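PDB 3MI6: alpha-galactosidase from Lactobacillus brevis, which probably hydrolyses terminal, non-reducing alpha-D-galactose residues from alpha-D-galactosides such as galactose oligosaccharides, galactomannans and galactolipids. Local coordinates for residues Y21-M26 with Q132-S137; P121-D126 with E295-Y300; V332-W337 with L606-M611. One frame throughout, in Å; residues are numbered along the deposited sequence.

Contact 1. Residues Y21-M26 with Q132-S137; sequences YIFQIM and QTLVVS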
loop_
_atom_site.group_PDB
_atom_site.type_symbol
_atom_site.label_atom_id
_atom_site.label_comp_id
_atom_site.label_asym_id
_atom_site.label_seq_id
_atom_site.Cartn_x
_atom_site.Cartn_y
_atom_site.Cartn_z
ATOM N N TYR D 21 24.967 1.849 -22.415
ATOM C CA TYR D 21 25.358 0.600 -21.786
ATOM C C TYR D 21 26.889 0.613 -21.800
ATOM O O TYR D 21 27.497 0.736 -22.857
ATOM C CB TYR D 21 24.813 -0.550 -22.630
ATOM C CG TYR D 21 24.859 -1.943 -22.020
ATOM C CD1 TYR D 21 26.054 -2.634 -21.898
ATOM C CD2 TYR D 21 23.690 -2.587 -21.624
ATOM C CE1 TYR D 21 26.094 -3.902 -21.367
ATOM C CE2 TYR D 21 23.714 -3.857 -21.101
ATOM C CZ TYR D 21 24.918 -4.515 -20.976
ATOM O OH TYR D 21 24.947 -5.783 -20.444
ATOM N N ILE D 22 27.512 0.525 -20.631
ATOM C CA ILE D 22 28.958 0.609 -20.535
ATOM C C ILE D 22 29.522 -0.551 -19.715
ATOM O O ILE D 22 29.055 -0.811 -18.597
ATOM C CB ILE D 22 29.398 1.905 -19.832
ATOM C CG1 ILE D 22 28.723 3.129 -20.448
ATOM C CG2 ILE D 22 30.907 2.052 -19.855
ATOM C CD1 ILE D 22 28.882 4.402 -19.582
ATOM N N PHE D 23 30.531 -1.236 -20.256
ATOM C CA PHE D 23 31.291 -2.202 -19.463
ATOM C C PHE D 23 32.796 -2.134 -19.710
ATOM O O PHE D 23 33.244 -1.476 -20.645
ATOM C CB PHE D 23 30.770 -3.631 -19.648
ATOM C CG PHE D 23 30.896 -4.170 -21.053
ATOM C CD1 PHE D 23 29.974 -3.824 -22.028
ATOM C CD2 PHE D 23 31.910 -5.062 -21.381
ATOM C CE1 PHE D 23 30.067 -4.334 -23.304
ATOM C CE2 PHE D 23 32.014 -5.580 -22.671
ATOM C CZ PHE D 23 31.089 -5.215 -23.631
ATOM N N GLN D 24 33.560 -2.833 -18.873
ATOM C CA GLN D 24 35.014 -2.750 -18.891
ATOM C C GLN D 24 35.679 -4.095 -18.604
ATOM O O GLN D 24 35.251 -4.834 -17.715
ATOM C CB GLN D 24 35.485 -1.722 -17.864
ATOM C CG GLN D 24 36.970 -1.424 -17.908
ATOM C CD GLN D 24 37.384 -0.349 -16.901
ATOM O OE1 GLN D 24 36.831 -0.259 -15.796
ATOM N NE2 GLN D 24 38.370 0.466 -17.277
ATOM N N ILE D 25 36.729 -4.412 -19.361
ATOM C CA ILE D 25 37.546 -5.581 -19.052
ATOM C C ILE D 25 38.366 -5.276 -17.812
ATOM O O ILE D 25 38.935 -4.189 -17.672
ATOM C CB ILE D 25 38.467 -5.971 -20.207
ATOM C CG1 ILE D 25 37.640 -6.316 -21.441
ATOM C CG2 ILE D 25 39.299 -7.168 -19.824
ATOM C CD1 ILE D 25 36.637 -7.432 -21.202
HETATM N N MSE D 26 38.430 -6.236 -16.907
HETATM C CA MSE D 26 38.975 -5.962 -15.593
HETATM C C MSE D 26 40.279 -6.681 -15.250
HETATM O O MSE D 26 40.750 -7.568 -15.975
HETATM C CB MSE D 26 37.922 -6.278 -14.544
HETATM C CG MSE D 26 36.639 -5.489 -14.735
HETATM SE SE MSE D 26 35.731 -5.376 -13.031
HETATM C CE MSE D 26 35.466 -7.285 -12.649
ATOM N N GLN D 132 25.216 -1.689 -35.249
ATOM C CA GLN D 132 26.593 -2.130 -35.119
ATOM C C GLN D 132 26.617 -3.410 -34.284
ATOM O O GLN D 132 25.810 -3.571 -33.376
ATOM C CB GLN D 132 27.437 -1.053 -34.426
ATOM C CG GLN D 132 27.459 0.316 -35.100
ATOM C CD GLN D 132 28.524 1.240 -34.509
ATOM O OE1 GLN D 132 29.606 1.388 -35.070
ATOM N NE2 GLN D 132 28.223 1.856 -33.368
ATOM N N THR D 133 27.529 -4.327 -34.587
ATOM C CA THR D 133 27.670 -5.513 -33.755
ATOM C C THR D 133 29.068 -5.536 -33.167
ATOM O O THR D 133 30.048 -5.433 -33.892
ATOM C CB THR D 133 27.410 -6.829 -34.535
ATOM O OG1 THR D 133 26.215 -6.720 -35.304
ATOM C CG2 THR D 133 27.265 -7.999 -33.584
ATOM N N LEU D 134 29.136 -5.652 -31.845
ATOM C CA LEU D 134 30.381 -5.749 -31.096
ATOM C C LEU D 134 30.504 -7.186 -30.626
ATOM O O LEU D 134 29.573 -7.712 -30.020
ATOM C CB LEU D 134 30.327 -4.821 -29.882
ATOM C CG LEU D 134 31.509 -4.875 -28.906
ATOM C CD1 LEU D 134 32.753 -4.260 -29.517
ATOM C CD2 LEU D 134 31.197 -4.194 -27.596
ATOM N N VAL D 135 31.630 -7.834 -30.916
ATOM C CA VAL D 135 31.854 -9.205 -30.468
ATOM C C VAL D 135 33.040 -9.266 -29.525
ATOM O O VAL D 135 34.156 -8.971 -29.916
ATOM C CB VAL D 135 32.133 -10.162 -31.631
ATOM C CG1 VAL D 135 32.247 -11.589 -31.113
ATOM C CG2 VAL D 135 31.062 -10.055 -32.678
ATOM N N VAL D 136 32.806 -9.667 -28.286
ATOM C CA VAL D 136 33.857 -9.626 -27.285
ATOM C C VAL D 136 34.245 -11.032 -26.859
ATOM O O VAL D 136 33.538 -11.667 -26.077
ATOM C CB VAL D 136 33.426 -8.802 -26.051
ATOM C CG1 VAL D 136 34.497 -8.835 -24.985
ATOM C CG2 VAL D 136 33.139 -7.381 -26.451
ATOM N N SER D 137 35.386 -11.505 -27.357
ATOM C CA SER D 137 35.781 -12.901 -27.188
ATOM C C SER D 137 36.673 -13.136 -25.968
ATOM O O SER D 137 37.548 -12.336 -25.667
ATOM C CB SER D 137 36.455 -13.404 -28.463
ATOM O OG SER D 137 35.637 -13.159 -29.597
#

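Contact 2. Residues P121-D126 with E295-Y300; sequences PSTFDD and EAILSY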
loop_
_atom_site.group_PDB
_atom_site.type_symbol
_atom_site.label_atom_id
_atom_site.label_comp_id
_atom_site.label_asym_id
_atom_site.label_seq_id
_atom_site.Cartn_x
_atom_site.Cartn_y
_atom_site.Cartn_z
ATOM N N PRO D 121 15.813 -17.828 -35.325
ATOM C CA PRO D 121 15.178 -16.529 -35.579
ATOM C C PRO D 121 16.006 -15.470 -34.879
ATOM O O PRO D 121 16.521 -15.739 -33.795
ATOM C CB PRO D 121 13.823 -16.653 -34.886
ATOM C CG PRO D 121 13.978 -17.811 -33.917
ATOM C CD PRO D 121 14.974 -18.729 -34.524
ATOM N N SER D 122 16.156 -14.297 -35.475
ATOM C CA SER D 122 17.106 -13.331 -34.944
ATOM C C SER D 122 16.979 -11.969 -35.589
ATOM O O SER D 122 16.139 -11.747 -36.461
ATOM C CB SER D 122 18.536 -13.848 -35.127
ATOM O OG SER D 122 18.791 -14.145 -36.493
ATOM N N THR D 123 17.839 -11.055 -35.163
ATOM C CA THR D 123 17.708 -9.666 -35.571
ATOM C C THR D 123 18.675 -9.277 -36.663
ATOM O O THR D 123 19.776 -9.785 -36.741
ATOM C CB THR D 123 17.894 -8.736 -34.385
ATOM O OG1 THR D 123 19.020 -9.184 -33.617
ATOM C CG2 THR D 123 16.649 -8.768 -33.530
ATOM N N PHE D 124 18.256 -8.342 -37.496
ATOM C CA PHE D 124 19.042 -7.977 -38.648
ATOM C C PHE D 124 18.879 -6.487 -38.919
ATOM O O PHE D 124 17.870 -5.897 -38.547
ATOM C CB PHE D 124 18.519 -8.758 -39.832
ATOM C CG PHE D 124 17.043 -8.710 -39.944
ATOM C CD1 PHE D 124 16.427 -7.698 -40.658
ATOM C CD2 PHE D 124 16.258 -9.654 -39.306
ATOM C CE1 PHE D 124 15.052 -7.641 -40.766
ATOM C CE2 PHE D 124 14.872 -9.600 -39.400
ATOM C CZ PHE D 124 14.269 -8.589 -40.129
ATOM N N ASP D 125 19.888 -5.885 -39.548
ATOM C CA ASP D 125 19.791 -4.529 -40.067
ATOM C C ASP D 125 20.013 -4.543 -41.575
ATOM O O ASP D 125 21.140 -4.461 -42.038
ATOM C CB ASP D 125 20.799 -3.594 -39.385
ATOM C CG ASP D 125 20.676 -2.156 -39.875
ATOM O OD1 ASP D 125 19.613 -1.815 -40.433
ATOM O OD2 ASP D 125 21.627 -1.357 -39.716
ATOM N N ASP D 126 18.936 -4.650 -42.337
ATOM C CA ASP D 126 19.021 -4.614 -43.785
ATOM C C ASP D 126 18.408 -3.314 -44.290
ATOM O O ASP D 126 18.067 -3.179 -45.466
ATOM C CB ASP D 126 18.273 -5.806 -44.389
ATOM C CG ASP D 126 18.899 -7.152 -44.021
ATOM O OD1 ASP D 126 20.158 -7.267 -44.033
ATOM O OD2 ASP D 126 18.126 -8.100 -43.733
ATOM N N GLU D 295 18.723 -14.872 -29.040
ATOM C CA GLU D 295 19.002 -13.477 -28.711
ATOM C C GLU D 295 18.114 -12.893 -27.606
ATOM O O GLU D 295 16.905 -13.173 -27.536
ATOM C CB GLU D 295 18.922 -12.619 -29.971
ATOM C CG GLU D 295 20.145 -12.760 -30.841
ATOM C CD GLU D 295 20.066 -11.945 -32.102
ATOM O OE1 GLU D 295 18.942 -11.609 -32.541
ATOM O OE2 GLU D 295 21.138 -11.640 -32.661
ATOM N N ALA D 296 18.722 -12.078 -26.747
ATOM C CA ALA D 296 17.978 -11.297 -25.761
ATOM C C ALA D 296 17.798 -9.878 -26.277
ATOM O O ALA D 296 18.758 -9.273 -26.726
ATOM C CB ALA D 296 18.722 -11.288 -24.433
ATOM N N ILE D 297 16.574 -9.355 -26.231
ATOM C CA ILE D 297 16.311 -7.922 -26.498
ATOM C C ILE D 297 16.316 -7.102 -25.205
ATOM O O ILE D 297 15.590 -7.419 -24.276
ATOM C CB ILE D 297 14.934 -7.672 -27.172
ATOM C CG1 ILE D 297 14.673 -8.635 -28.337
ATOM C CG2 ILE D 297 14.831 -6.238 -27.631
ATOM C CD1 ILE D 297 15.710 -8.589 -29.428
ATOM N N LEU D 298 17.137 -6.058 -25.153
ATOM C CA LEU D 298 17.195 -5.154 -24.005
ATOM C C LEU D 298 16.848 -3.714 -24.401
ATOM O O LEU D 298 17.075 -3.289 -25.540
ATOM C CB LEU D 298 18.576 -5.171 -23.370
ATOM C CG LEU D 298 18.750 -6.007 -22.105
ATOM C CD1 LEU D 298 18.508 -7.477 -22.431
ATOM C CD2 LEU D 298 20.141 -5.835 -21.521
ATOM N N SER D 299 16.294 -2.962 -23.455
ATOM C CA SER D 299 15.821 -1.613 -23.742
ATOM C C SER D 299 15.545 -0.808 -22.475
ATOM O O SER D 299 15.193 -1.359 -21.423
ATOM C CB SER D 299 14.565 -1.669 -24.611
ATOM O OG SER D 299 14.398 -0.457 -25.307
ATOM N N TYR D 300 15.723 0.500 -22.587
ATOM C CA TYR D 300 15.463 1.395 -21.489
ATOM C C TYR D 300 14.845 2.672 -22.029
ATOM O O TYR D 300 15.006 3.005 -23.200
ATOM C CB TYR D 300 16.738 1.723 -20.728
ATOM C CG TYR D 300 16.561 2.870 -19.742
ATOM C CD1 TYR D 300 16.595 4.195 -20.172
ATOM C CD2 TYR D 300 16.359 2.627 -18.384
ATOM C CE1 TYR D 300 16.424 5.241 -19.294
ATOM C CE2 TYR D 300 16.194 3.674 -17.485
ATOM C CZ TYR D 300 16.228 4.982 -17.949
ATOM O OH TYR D 300 16.057 6.033 -17.069
HETATM O O HOH W 1 17.376 -15.699 -31.220
#

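Contact 3. Residues V332-W337 with L606-M611; sequences VLINNW and LDITKM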
loop_
_atom_site.group_PDB
_atom_site.type_symbol
_atom_site.label_atom_id
_atom_site.label_comp_id
_atom_site.label_asym_id
_atom_site.label_seq_id
_atom_site.Cartn_x
_atom_site.Cartn_y
_atom_site.Cartn_z
ATOM N N VAL D 332 -8.843 -9.142 -43.888
ATOM C CA VAL D 332 -9.930 -9.504 -42.999
ATOM C C VAL D 332 -10.359 -10.929 -43.332
ATOM O O VAL D 332 -10.740 -11.221 -44.459
ATOM C CB VAL D 332 -11.114 -8.546 -43.146
ATOM C CG1 VAL D 332 -12.267 -8.984 -42.254
ATOM C CG2 VAL D 332 -10.687 -7.146 -42.812
ATOM N N LEU D 333 -10.280 -11.828 -42.362
ATOM C CA LEU D 333 -10.541 -13.224 -42.651
ATOM C C LEU D 333 -11.791 -13.720 -41.953
ATOM O O LEU D 333 -12.297 -13.077 -41.037
ATOM C CB LEU D 333 -9.357 -14.077 -42.228
ATOM C CG LEU D 333 -9.043 -14.122 -40.732
ATOM C CD1 LEU D 333 -9.947 -15.093 -39.990
ATOM C CD2 LEU D 333 -7.591 -14.507 -40.525
ATOM N N ILE D 334 -12.292 -14.865 -42.398
ATOM C CA ILE D 334 -13.315 -15.577 -41.655
ATOM C C ILE D 334 -12.879 -17.032 -41.459
ATOM O O ILE D 334 -12.282 -17.623 -42.336
ATOM C CB ILE D 334 -14.689 -15.481 -42.325
ATOM C CG1 ILE D 334 -15.708 -16.299 -41.532
ATOM C CG2 ILE D 334 -14.621 -15.947 -43.764
ATOM C CD1 ILE D 334 -17.128 -16.001 -41.887
ATOM N N ASN D 335 -13.161 -17.582 -40.284
ATOM C CA ASN D 335 -12.703 -18.904 -39.880
ATOM C C ASN D 335 -13.915 -19.690 -39.384
ATOM O O ASN D 335 -14.693 -19.173 -38.565
ATOM C CB ASN D 335 -11.654 -18.735 -38.771
ATOM C CG ASN D 335 -11.033 -20.048 -38.314
ATOM O OD1 ASN D 335 -11.678 -21.101 -38.313
ATOM N ND2 ASN D 335 -9.772 -19.981 -37.895
ATOM N N ASN D 336 -14.088 -20.919 -39.881
ATOM C CA ASN D 336 -15.274 -21.736 -39.556
ATOM C C ASN D 336 -15.224 -22.538 -38.241
ATOM O O ASN D 336 -16.137 -23.306 -37.947
ATOM C CB ASN D 336 -15.589 -22.693 -40.698
ATOM C CG ASN D 336 -14.524 -23.751 -40.869
ATOM O OD1 ASN D 336 -13.367 -23.431 -41.119
ATOM N ND2 ASN D 336 -14.905 -25.018 -40.731
ATOM N N TRP D 337 -14.165 -22.345 -37.456
ATOM C CA TRP D 337 -13.962 -23.086 -36.210
ATOM C C TRP D 337 -15.142 -22.976 -35.230
ATOM O O TRP D 337 -15.906 -23.931 -35.090
ATOM C CB TRP D 337 -12.616 -22.709 -35.551
ATOM C CG TRP D 337 -12.401 -23.281 -34.150
ATOM C CD1 TRP D 337 -12.106 -22.579 -33.019
ATOM C CD2 TRP D 337 -12.483 -24.660 -33.748
ATOM N NE1 TRP D 337 -11.996 -23.425 -31.944
ATOM C CE2 TRP D 337 -12.218 -24.707 -32.363
ATOM C CE3 TRP D 337 -12.756 -25.854 -34.423
ATOM C CZ2 TRP D 337 -12.208 -25.893 -31.643
ATOM C CZ3 TRP D 337 -12.747 -27.035 -33.707
ATOM C CH2 TRP D 337 -12.473 -27.044 -32.327
ATOM N N LEU D 606 -17.642 -16.646 -36.787
ATOM C CA LEU D 606 -19.025 -16.993 -36.491
ATOM C C LEU D 606 -19.807 -17.406 -37.729
ATOM O O LEU D 606 -19.452 -17.048 -38.849
ATOM C CB LEU D 606 -19.740 -15.868 -35.735
ATOM C CG LEU D 606 -20.294 -14.575 -36.331
ATOM C CD1 LEU D 606 -20.700 -13.700 -35.170
ATOM C CD2 LEU D 606 -19.291 -13.859 -37.166
ATOM N N ASP D 607 -20.862 -18.187 -37.518
ATOM C CA ASP D 607 -21.668 -18.673 -38.619
ATOM C C ASP D 607 -22.542 -17.553 -39.148
ATOM O O ASP D 607 -23.678 -17.391 -38.708
ATOM C CB ASP D 607 -22.539 -19.831 -38.161
ATOM C CG ASP D 607 -23.154 -20.568 -39.316
ATOM O OD1 ASP D 607 -23.000 -20.085 -40.456
ATOM O OD2 ASP D 607 -23.770 -21.633 -39.093
ATOM N N ILE D 608 -22.012 -16.776 -40.087
ATOM C CA ILE D 608 -22.737 -15.629 -40.629
ATOM C C ILE D 608 -23.923 -16.036 -41.507
ATOM O O ILE D 608 -24.775 -15.205 -41.821
ATOM C CB ILE D 608 -21.809 -14.683 -41.408
ATOM C CG1 ILE D 608 -21.050 -15.444 -42.487
ATOM C CG2 ILE D 608 -20.824 -14.024 -40.480
ATOM C CD1 ILE D 608 -20.075 -14.587 -43.227
ATOM N N THR D 609 -23.982 -17.310 -41.898
ATOM C CA THR D 609 -25.160 -17.843 -42.578
ATOM C C THR D 609 -26.383 -17.877 -41.643
ATOM O O THR D 609 -27.519 -17.933 -42.108
ATOM C CB THR D 609 -24.910 -19.257 -43.188
ATOM O OG1 THR D 609 -25.193 -20.276 -42.220
ATOM C CG2 THR D 609 -23.476 -19.401 -43.685
ATOM N N LYS D 610 -26.137 -17.829 -40.333
ATOM C CA LYS D 610 -27.188 -17.859 -39.306
ATOM C C LYS D 610 -27.492 -16.487 -38.702
ATOM O O LYS D 610 -27.845 -16.388 -37.528
ATOM C CB LYS D 610 -26.799 -18.805 -38.158
ATOM C CG LYS D 610 -26.947 -20.288 -38.444
ATOM C CD LYS D 610 -26.879 -21.101 -37.141
ATOM C CE LYS D 610 -26.772 -22.618 -37.395
ATOM N NZ LYS D 610 -27.887 -23.178 -38.227
HETATM N N MSE D 611 -27.356 -15.432 -39.494
HETATM C CA MSE D 611 -27.529 -14.075 -38.986
HETATM C C MSE D 611 -28.684 -13.351 -39.650
HETATM O O MSE D 611 -28.930 -13.511 -40.845
HETATM C CB MSE D 611 -26.262 -13.264 -39.220
HETATM C CG MSE D 611 -25.177 -13.439 -38.169
HETATM SE SE MSE D 611 -23.653 -12.266 -38.548
HETATM C CE MSE D 611 -23.129 -11.843 -36.709
#

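Contact 1. Residues Y21-M26 with Q132-S137
The ring of F23 meets V136 at its edge, where the CG2 methyl lies near the ring plane, 4.1 Å from F23 CZ. The F23 and L134 side chains come at each other from opposite directions, and L134 CD2 sits oblique to the ring, 4.1 Å from the same F23 CZ. Y151 is stacked on the F23 ring, and F12 meets it with the planes only about 20° apart. Within its own strand, F23 brings CD1 into the plane of the Y21 ring, at that ring's edge.

With chi1 at 63°, F23 CG stands between the backbone N and the carbonyl carbon, and from there the ring reaches CZ-first across to the second strand. Strand 19-25 belongs to a four-stranded antiparallel sheet and strand 132-140 to a separate nine-stranded one, so the contact packs one sheet against another in the N-terminal part of this chain. I25 and L134 both touch F12, while I25 and V136 share Y105.

No hydrogen bond links the two segments; their cohesion comes from buried hydrocarbon and aromatic surface, which depends on shape rather than on directed bonds.

Contact 2. Residues P121-D126 with E295-Y300
Two hydrogen bonds from T123 converge on one oxygen of E295. The backbone N of T123 donates to E295 OE1 at 2.9 Å, along a rather bent path, and T123 OG1 donates to E295 OE1 at 2.7 Å. Both donors arrive on the syn side, the amide 20° out of the carboxylate plane and the hydroxyl 33°. The threonine takes a torsion (chi1 44°) that leaves OG1 between its own N and carbonyl carbon, which lets amide and hydroxyl address the same acceptor. S122 lends its CB to the surroundings of that oxygen, while its OG turns to the backbone N of L117.

The charge is answered at the other carboxylate oxygen: E295 OE2 forms a salt bridge with K114, whose NZ also bonds T123 O. Because E295 is buried, the nearby lysine charge would be expected to favour its ionised form.

P121-D126 lies in the connection between strands 103-112 and 132-140, at one border of a nine-stranded antiparallel sheet. Strand 290-301 runs in the middle of that sheet, with 146-154 and 159-167 intervening, so the loop at the sheet's border reaches back to a central strand that is next to neither of the strands it connects. A glutamine in place of E295 would probably leave K114 without its ionic mate in a buried setting, even if some bonding to T123 survived.

Water contributes a bridge between main chains, accepting from E295 N at 2.7 Å and donating to P121 O at 2.7 Å.

Apolar packing completes the contact. The end of I297 swings closer than its root, and its CD1 methyl lies 4.2 Å from T123 CG2; F315 of helix 305-319 and V161 of strand 159-167 touch both residues.

Contact 3. Residues V332-W337 with L606-M611
The loop that carries I608 to I334 is tied internally at D607 OD1, which accepts from T609 OG1 at 2.8 Å and, weakly, from T609 N. The hydroxyl comes to the syn side of the carboxylate, well out of its plane. D607 is also the centre of an inverse gamma turn, whose weak closing bond runs from I608 N to L606 O, and K348 lies near the loop as a long, weak ion partner of the aspartate.

Across the contact, two isoleucines reach toward each other tip to tip, with I334 CD1 3.5 Å from I608 CD1. I334 holds CG1 anti to its N (chi1 178°), which extends the chain toward the loop and also leaves CD1 4.0 Å from L606 O.

Here the TIM (beta/alpha)8 barrel closes on itself: strand 333-335 is its first strand, 601-604 its eighth, and L606-M611 the link from that last strand to helix 613-628. Backbone bonds join L333 and N335 to Y604.

The N335 side chain sets off away from the loop. Its OD1 accepts from W337 N at 2.9 Å, with an angle of 154° at the hydrogen and the donor tilted 27° from the carbonyl plane, a capping bond at the turn that leads into helix 337-340. Its ND2 bonds D367 OD1, and its side chain also lies beside K477; both partners are predicted substrate-binding residues.

Overall arrangement
Contacts 1 and 2 are neighbours, with centres about 16 Å apart, and they touch where Y21 CE2 packs 4.1 Å from L298 CD2. Both involve the nine-stranded antiparallel sheet, one through strand 132-140 and the other through strand 290-301. Along the chain their segments alternate (21-26, 121-126, 132-137, 295-300), interlacing distant parts of the beta-rich N-terminal region. Contact 3 follows in series in the eight-stranded barrel, its centre about 54 Å from that of contact 1, beyond the chain's centre, and about 38 Å from that of contact 2. Contact 1 joins two sheets and contact 2 a loop to a central strand of one of them, whereas contact 3 lies where the first and last barrel strands meet, beside predicted substrate-binding residues.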